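Local coordinates for putative uncharacterized protein (Chaetomium thermophilum, PDB 5T8V) that probably takes part in loading cohesin onto chromatin, as the C-terminal HEAT-repeat part of the Scc2 cohesin loader, at residues 256-261 with 307-312; 313-318 with 421-426. All coordinates share one frame; numbering follows the deposited sequence.

Contact 1: 256-261 with 307-312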
ATOM      1  N   VAL A 256     -12.445 -35.340  29.689  1.00 24.14           N
ATOM      2  CA  VAL A 256     -12.934 -35.377  31.067  1.00 23.13           C
ATOM      3  C   VAL A 256     -12.453 -34.153  31.836  1.00 22.94           C
ATOM      4  O   VAL A 256     -13.202 -33.556  32.622  1.00 23.39           O
ATOM      5  CB  VAL A 256     -12.496 -36.687  31.750  1.00 23.14           C
ATOM      6  CG1 VAL A 256     -12.637 -36.595  33.268  1.00 23.22           C
ATOM      7  CG2 VAL A 256     -13.319 -37.848  31.220  1.00 22.39           C
ATOM      8  N   ALA A 257     -11.193 -33.763  31.625  1.00 17.73           N
ATOM      9  CA  ALA A 257     -10.664 -32.593  32.315  1.00 17.87           C
ATOM     10  C   ALA A 257     -11.420 -31.332  31.918  1.00 17.06           C
ATOM     11  O   ALA A 257     -11.778 -30.515  32.777  1.00 17.15           O
ATOM     12  CB  ALA A 257      -9.173 -32.438  32.025  1.00 21.57           C
ATOM     13  N   MET A 258     -11.667 -31.150  30.619  1.00 22.93           N
ATOM     14  CA  MET A 258     -12.434 -29.989  30.175  1.00 22.72           C
ATOM     15  C   MET A 258     -13.809 -29.955  30.834  1.00 22.63           C
ATOM     16  O   MET A 258     -14.251 -28.909  31.327  1.00 22.04           O
ATOM     17  CB  MET A 258     -12.564 -30.000  28.655  1.00 22.79           C
ATOM     18  CG  MET A 258     -11.253 -29.737  27.941  1.00 24.94           C
ATOM     19  SD  MET A 258     -11.430 -29.719  26.152  1.00 25.89           S
ATOM     20  CE  MET A 258      -9.763 -29.291  25.657  1.00 26.90           C
ATOM     21  N   ASP A 259     -14.501 -31.096  30.855  1.00 22.79           N
ATOM     22  CA  ASP A 259     -15.799 -31.158  31.523  1.00 22.92           C
ATOM     23  C   ASP A 259     -15.684 -30.723  32.977  1.00 24.01           C
ATOM     24  O   ASP A 259     -16.502 -29.936  33.470  1.00 24.92           O
ATOM     25  CB  ASP A 259     -16.368 -32.574  31.431  1.00 23.74           C
ATOM     26  CG  ASP A 259     -16.796 -32.941  30.025  1.00 24.96           C
ATOM     27  OD1 ASP A 259     -16.584 -32.119  29.107  1.00 25.62           O
ATOM     28  OD2 ASP A 259     -17.337 -34.050  29.836  1.00 25.42           O
ATOM     29  N   MET A 260     -14.665 -31.219  33.681  1.00 27.17           N
ATOM     30  CA  MET A 260     -14.512 -30.886  35.094  1.00 27.79           C
ATOM     31  C   MET A 260     -14.299 -29.389  35.286  1.00 26.51           C
ATOM     32  O   MET A 260     -14.919 -28.769  36.161  1.00 26.89           O
ATOM     33  CB  MET A 260     -13.348 -31.680  35.688  1.00 29.89           C
ATOM     34  CG  MET A 260     -13.253 -31.593  37.202  1.00 32.84           C
ATOM     35  SD  MET A 260     -11.937 -32.616  37.885  1.00 36.02           S
ATOM     36  CE  MET A 260     -12.560 -34.259  37.548  1.00 35.88           C
ATOM     37  N   ILE A 261     -13.427 -28.787  34.474  1.00 16.95           N
ATOM     38  CA  ILE A 261     -13.152 -27.360  34.618  1.00 16.64           C
ATOM     39  C   ILE A 261     -14.396 -26.542  34.304  1.00 15.95           C
ATOM     40  O   ILE A 261     -14.663 -25.528  34.954  1.00 16.18           O
ATOM     41  CB  ILE A 261     -11.967 -26.942  33.730  1.00 16.82           C
ATOM     42  CG1 ILE A 261     -10.695 -27.674  34.165  1.00 19.69           C
ATOM     43  CG2 ILE A 261     -11.759 -25.425  33.811  1.00 16.96           C
ATOM     44  CD1 ILE A 261      -9.499 -27.435  33.260  1.00 20.44           C
ATOM     45  N   SER A 307      -7.712 -23.324  23.778  1.00 22.77           N
ATOM     46  CA  SER A 307      -8.717 -22.554  23.052  1.00 20.86           C
ATOM     47  C   SER A 307     -10.093 -23.191  23.204  1.00 18.73           C
ATOM     48  O   SER A 307     -11.075 -22.516  23.544  1.00 18.61           O
ATOM     49  CB  SER A 307      -8.331 -22.452  21.575  1.00 22.10           C
ATOM     50  OG  SER A 307      -7.101 -21.766  21.406  1.00 23.91           O
ATOM     51  N   ALA A 308     -10.176 -24.501  22.966  1.00 17.04           N
ATOM     52  CA  ALA A 308     -11.444 -25.206  23.113  1.00 16.25           C
ATOM     53  C   ALA A 308     -12.017 -25.023  24.511  1.00 15.56           C
ATOM     54  O   ALA A 308     -13.227 -24.816  24.672  1.00 14.88           O
ATOM     55  CB  ALA A 308     -11.256 -26.690  22.804  1.00 16.70           C
ATOM     56  N   LEU A 309     -11.167 -25.092  25.537  1.00 18.23           N
ATOM     57  CA  LEU A 309     -11.660 -24.942  26.902  1.00 17.48           C
ATOM     58  C   LEU A 309     -12.162 -23.526  27.147  1.00 16.26           C
ATOM     59  O   LEU A 309     -13.250 -23.334  27.696  1.00 16.20           O
ATOM     60  CB  LEU A 309     -10.571 -25.303  27.913  1.00 19.03           C
ATOM     61  CG  LEU A 309     -10.968 -25.058  29.375  1.00 19.38           C
ATOM     62  CD1 LEU A 309     -12.181 -25.899  29.754  1.00 18.55           C
ATOM     63  CD2 LEU A 309      -9.811 -25.340  30.305  1.00 21.04           C
ATOM     64  N   ILE A 310     -11.375 -22.521  26.762  1.00 15.84           N
ATOM     65  CA  ILE A 310     -11.803 -21.130  26.908  1.00 15.63           C
ATOM     66  C   ILE A 310     -13.188 -20.942  26.303  1.00 14.87           C
ATOM     67  O   ILE A 310     -14.122 -20.465  26.963  1.00 14.48           O
ATOM     68  CB  ILE A 310     -10.773 -20.188  26.258  1.00 16.34           C
ATOM     69  CG1 ILE A 310      -9.466 -20.182  27.060  1.00 20.79           C
ATOM     70  CG2 ILE A 310     -11.333 -18.771  26.112  1.00 16.12           C
ATOM     71  CD1 ILE A 310      -9.559 -19.522  28.430  1.00 17.26           C
ATOM     72  N   MET A 311     -13.341 -21.329  25.035  1.00 16.03           N
ATOM     73  CA  MET A 311     -14.627 -21.149  24.374  1.00 15.53           C
ATOM     74  C   MET A 311     -15.731 -21.896  25.113  1.00 15.06           C
ATOM     75  O   MET A 311     -16.820 -21.351  25.329  1.00 14.78           O
ATOM     76  CB  MET A 311     -14.530 -21.605  22.921  1.00 15.84           C
ATOM     77  CG  MET A 311     -13.457 -20.862  22.139  1.00 22.13           C
ATOM     78  SD  MET A 311     -13.240 -21.487  20.471  1.00 22.76           S
ATOM     79  CE  MET A 311     -14.724 -20.862  19.736  1.00 24.35           C
ATOM     80  N   ARG A 312     -15.457 -23.132  25.535  1.00 15.39           N
ATOM     81  CA  ARG A 312     -16.445 -23.888  26.301  1.00 17.44           C
ATOM     82  C   ARG A 312     -16.886 -23.120  27.542  1.00 17.03           C
ATOM     83  O   ARG A 312     -18.082 -23.038  27.841  1.00 16.90           O
ATOM     84  CB  ARG A 312     -15.876 -25.250  26.695  1.00 18.82           C
ATOM     85  CG  ARG A 312     -15.921 -26.283  25.584  1.00 19.37           C
ATOM     86  CD  ARG A 312     -15.760 -27.689  26.137  1.00 19.75           C
ATOM     87  NE  ARG A 312     -16.844 -28.045  27.046  1.00 19.52           N
ATOM     88  CZ  ARG A 312     -16.928 -29.204  27.689  1.00 20.51           C
ATOM     89  NH1 ARG A 312     -15.990 -30.128  27.526  1.00 21.55           N
ATOM     90  NH2 ARG A 312     -17.952 -29.441  28.498  1.00 20.43           N
TER
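Arg312 reaches from helix 305-315 to Asp259 on helix 247-267, bridging two helices of the HEAT-repeat solenoid. The short segments run roughly parallel, their axes 10.2 Å apart at closest and crossing at -31°. From CB the arginine passes to CG, which is anti to its carbonyl carbon; the side chain lies against Trp421 there. The chain bends about the CG-CD bond, chi3 62° placing NE, and the guanidinium arrives beside Met258. Arg312 NH1 lies 3.6 Å from Met258 CB, while Met258 O sits over one guanidinium face, 4.3 Å above its plane and displaced toward the rim. At the edge of the same group, Arg312 NH1 donates to Asp259 OD1 over 2.6 Å. This salt-bridge bond is fairly straight (159° at the hydrogen), lies in the guanidinium plane and meets OD1 nearly along its C-O axis. Arg312 NH2 adds a weak, more bent bond to Asp259 OD1 at 3.1 Å. The pairing is thus not the side-on two-oxygen kind: OD1 takes both N-H groups, and the carboxylate plane stands nearly perpendicular to the guanidinium. An alanine at Arg312 would probably leave the Asp259 carboxylate without this positive mate and open a gap beside Met258 CB. The apolar part of the interface lies next to the bridge. Met258, extended beyond CG, brings CE to 4.1 Å from Ala308 CB. One turn after Met258, Ile261 crosses Leu309 at about a right angle, with Leu232 and Ile279 of adjoining helices also packing on Leu309. Both Leu309 methyls touch Ile261 CG2; CD1 also faces Met258 O, and Leu309 CD2 meets Ile261 CD1 at 3.6 Å.

Contact 2: 313-318 with 421-426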
ATOM      1  N   LEU A 313     -15.928 -22.557  28.281  1.00 13.65           N
ATOM      2  CA  LEU A 313     -16.270 -21.750  29.447  1.00 13.77           C
ATOM      3  C   LEU A 313     -17.149 -20.573  29.054  1.00 13.56           C
ATOM      4  O   LEU A 313     -18.062 -20.194  29.798  1.00 13.61           O
ATOM      5  CB  LEU A 313     -15.000 -21.252  30.139  1.00 14.38           C
ATOM      6  CG  LEU A 313     -14.044 -22.303  30.708  1.00 14.83           C
ATOM      7  CD1 LEU A 313     -12.918 -21.621  31.470  1.00 22.95           C
ATOM      8  CD2 LEU A 313     -14.774 -23.287  31.601  1.00 14.76           C
ATOM      9  N   VAL A 314     -16.891 -19.979  27.888  1.00 13.47           N
ATOM     10  CA  VAL A 314     -17.742 -18.881  27.441  1.00 13.35           C
ATOM     11  C   VAL A 314     -19.155 -19.370  27.144  1.00 13.09           C
ATOM     12  O   VAL A 314     -20.119 -18.615  27.310  1.00 13.14           O
ATOM     13  CB  VAL A 314     -17.121 -18.182  26.219  1.00 13.45           C
ATOM     14  CG1 VAL A 314     -18.067 -17.112  25.669  1.00 13.38           C
ATOM     15  CG2 VAL A 314     -15.783 -17.567  26.590  1.00 13.94           C
ATOM     16  N   GLN A 315     -19.314 -20.623  26.707  1.00 14.53           N
ATOM     17  CA  GLN A 315     -20.641 -21.121  26.349  1.00 17.04           C
ATOM     18  C   GLN A 315     -21.375 -21.776  27.512  1.00 21.14           C
ATOM     19  O   GLN A 315     -22.572 -22.055  27.385  1.00 20.58           O
ATOM     20  CB  GLN A 315     -20.568 -22.126  25.191  1.00 16.59           C
ATOM     21  CG  GLN A 315     -19.351 -21.992  24.311  1.00 15.78           C
ATOM     22  CD  GLN A 315     -19.529 -22.609  22.942  1.00 14.44           C
ATOM     23  OE1 GLN A 315     -19.082 -22.053  21.939  1.00 13.72           O
ATOM     24  NE2 GLN A 315     -20.159 -23.775  22.893  1.00 14.44           N
ATOM     25  N   THR A 316     -20.701 -22.034  28.635  1.00 22.51           N
ATOM     26  CA  THR A 316     -21.403 -22.539  29.811  1.00 28.60           C
ATOM     27  C   THR A 316     -22.354 -21.512  30.409  1.00 31.11           C
ATOM     28  O   THR A 316     -23.119 -21.859  31.315  1.00 32.14           O
ATOM     29  CB  THR A 316     -20.408 -22.982  30.893  1.00 31.69           C
ATOM     30  OG1 THR A 316     -19.505 -21.909  31.197  1.00 31.52           O
ATOM     31  CG2 THR A 316     -19.627 -24.207  30.443  1.00 32.55           C
ATOM     32  N   SER A 317     -22.327 -20.268  29.923  1.00 59.69           N
ATOM     33  CA  SER A 317     -23.164 -19.213  30.489  1.00 65.61           C
ATOM     34  C   SER A 317     -24.615 -19.655  30.616  1.00 72.89           C
ATOM     35  O   SER A 317     -25.263 -19.401  31.639  1.00 73.77           O
ATOM     36  CB  SER A 317     -23.062 -17.960  29.622  1.00 63.92           C
ATOM     37  OG  SER A 317     -21.708 -17.571  29.472  1.00 63.06           O
ATOM     38  N   ALA A 318     -25.144 -20.314  29.588  1.00 80.63           N
ATOM     39  CA  ALA A 318     -26.501 -20.839  29.637  1.00 86.07           C
ATOM     40  C   ALA A 318     -26.615 -22.106  30.473  1.00 92.08           C
ATOM     41  O   ALA A 318     -27.720 -22.647  30.599  1.00 83.00           O
ATOM     42  CB  ALA A 318     -27.007 -21.110  28.219  1.00 81.46           C
ATOM     43  N   TRP A 421     -19.224 -24.030  18.025  1.00 21.74           N
ATOM     44  CA  TRP A 421     -18.383 -23.105  18.784  1.00 21.07           C
ATOM     45  C   TRP A 421     -18.885 -21.678  18.604  1.00 18.57           C
ATOM     46  O   TRP A 421     -18.188 -20.818  18.058  1.00 18.49           O
ATOM     47  CB  TRP A 421     -16.927 -23.243  18.346  1.00 22.09           C
ATOM     48  CG  TRP A 421     -16.361 -24.596  18.626  1.00 24.37           C
ATOM     49  CD1 TRP A 421     -16.161 -25.603  17.730  1.00 25.87           C
ATOM     50  CD2 TRP A 421     -15.933 -25.098  19.899  1.00 25.45           C
ATOM     51  NE1 TRP A 421     -15.630 -26.702  18.364  1.00 27.09           N
ATOM     52  CE2 TRP A 421     -15.481 -26.417  19.696  1.00 26.23           C
ATOM     53  CE3 TRP A 421     -15.888 -24.560  21.190  1.00 25.25           C
ATOM     54  CZ2 TRP A 421     -14.987 -27.205  20.733  1.00 26.36           C
ATOM     55  CZ3 TRP A 421     -15.397 -25.345  22.219  1.00 26.05           C
ATOM     56  CH2 TRP A 421     -14.954 -26.652  21.984  1.00 26.24           C
ATOM     57  N   PRO A 422     -20.105 -21.388  19.070  1.00  9.23           N
ATOM     58  CA  PRO A 422     -20.644 -20.027  18.922  1.00  8.65           C
ATOM     59  C   PRO A 422     -19.901 -18.968  19.722  1.00  8.48           C
ATOM     60  O   PRO A 422     -20.140 -17.774  19.495  1.00  8.20           O
ATOM     61  CB  PRO A 422     -22.095 -20.169  19.402  1.00  8.65           C
ATOM     62  CG  PRO A 422     -22.104 -21.382  20.257  1.00  9.15           C
ATOM     63  CD  PRO A 422     -21.088 -22.308  19.664  1.00  9.56           C
ATOM     64  N   ALA A 423     -19.011 -19.349  20.638  1.00 12.45           N
ATOM     65  CA  ALA A 423     -18.245 -18.363  21.388  1.00  9.86           C
ATOM     66  C   ALA A 423     -17.124 -17.738  20.571  1.00  9.95           C
ATOM     67  O   ALA A 423     -16.552 -16.731  21.004  1.00 11.95           O
ATOM     68  CB  ALA A 423     -17.662 -18.998  22.651  1.00 11.39           C
ATOM     69  N   ALA A 424     -16.792 -18.306  19.411  1.00  9.06           N
ATOM     70  CA  ALA A 424     -15.775 -17.706  18.556  1.00  9.60           C
ATOM     71  C   ALA A 424     -16.185 -16.306  18.122  1.00  9.67           C
ATOM     72  O   ALA A 424     -15.389 -15.363  18.189  1.00 10.97           O
ATOM     73  CB  ALA A 424     -15.527 -18.589  17.331  1.00 11.42           C
ATOM     74  N   GLU A 425     -17.429 -16.150  17.664  1.00  8.63           N
ATOM     75  CA  GLU A 425     -17.883 -14.841  17.217  1.00  8.51           C
ATOM     76  C   GLU A 425     -17.944 -13.851  18.370  1.00  8.95           C
ATOM     77  O   GLU A 425     -17.780 -12.648  18.152  1.00 11.11           O
ATOM     78  CB  GLU A 425     -19.250 -14.955  16.542  1.00  8.26           C
ATOM     79  CG  GLU A 425     -19.820 -13.627  16.033  1.00  9.72           C
ATOM     80  CD  GLU A 425     -20.524 -12.824  17.113  1.00 11.27           C
ATOM     81  OE1 GLU A 425     -20.908 -13.414  18.147  1.00 13.51           O
ATOM     82  OE2 GLU A 425     -20.688 -11.597  16.932  1.00 10.42           O
ATOM     83  N   LEU A 426     -18.187 -14.325  19.591  1.00  9.84           N
ATOM     84  CA  LEU A 426     -18.276 -13.418  20.730  1.00 12.01           C
ATOM     85  C   LEU A 426     -16.893 -12.944  21.162  1.00 10.53           C
ATOM     86  O   LEU A 426     -16.668 -11.741  21.360  1.00 10.77           O
ATOM     87  CB  LEU A 426     -19.002 -14.109  21.887  1.00  8.59           C
ATOM     88  CG  LEU A 426     -19.141 -13.315  23.187  1.00 10.65           C
ATOM     89  CD1 LEU A 426     -19.751 -11.947  22.942  1.00  9.16           C
ATOM     90  CD2 LEU A 426     -19.980 -14.102  24.178  1.00  9.03           C
TER
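Val314, on helix 305-315, begins the contact by packing on Ala423 and Leu426. Its CG1 is anti to the backbone N (chi1 175°), and this branch makes the nearest contacts of the valine to both residues: Val314 CG1 lies 3.6 Å from Ala423 CB and 3.9 Å from Leu426 CD2. The backbones come nearest at the same place, with the CA atoms of Val314 and Ala423 6.1 Å apart. Gln315 follows and supplies the polar link. Ala423 N donates to Gln315 OE1 over 3.0 Å, with 153° at the hydrogen and the donor tilted 28° out of the amide carbonyl plane. The side chain thereby accepts a main-chain N-H from the partner segment. Pro422 N is also close to OE1 but has no hydrogen to share, and the bond comes from Ala423 N. The proline instead offers carbon atoms: Gln315 and Pro422 cross at about a right angle, and the amide carbon Gln315 CD lies 3.6 Å from Pro422 CD. Gln315 CG contributes an apolar touch to Ala423 CB at 3.8 Å. Past the glutamine the chain turns back on its own carbonyls. Thr316 OG1 donates to Leu313 O and Ser317 OG to Val314 O, although Ser317 is poorly ordered. Two helices flank the contact, with loop residues such as Leu297 on Trp421: helix 527-550 meets Gln315 through Ser531 and Ala532 and Pro422 through Phe535, while helix 357-391 meets Leu426 through Ala379 and Ser317 through Thr374, Ala375 and Asn378.

In the fold
Helix 305-315 is common to both contacts: contact 1 uses its earlier residues to hold helix 247-267, and contact 2 uses its later residues to meet segment 421-426. Their centres lie about 11 Å apart. Trp421 joins them directly, with its CZ3 3.5 Å from Arg312 CG and 3.3 Å from Ala308 O, and Met311 CE packs 3.5 Å from Trp421 CB. Along the chain the contacts follow in series, with 45 and 102 residues between their segments. The centres lie about 42 Å and 37 Å from the centre of the chain, on the same side of it. The geometry is that of helix packing that builds the solenoid; neither contact includes a bound ligand.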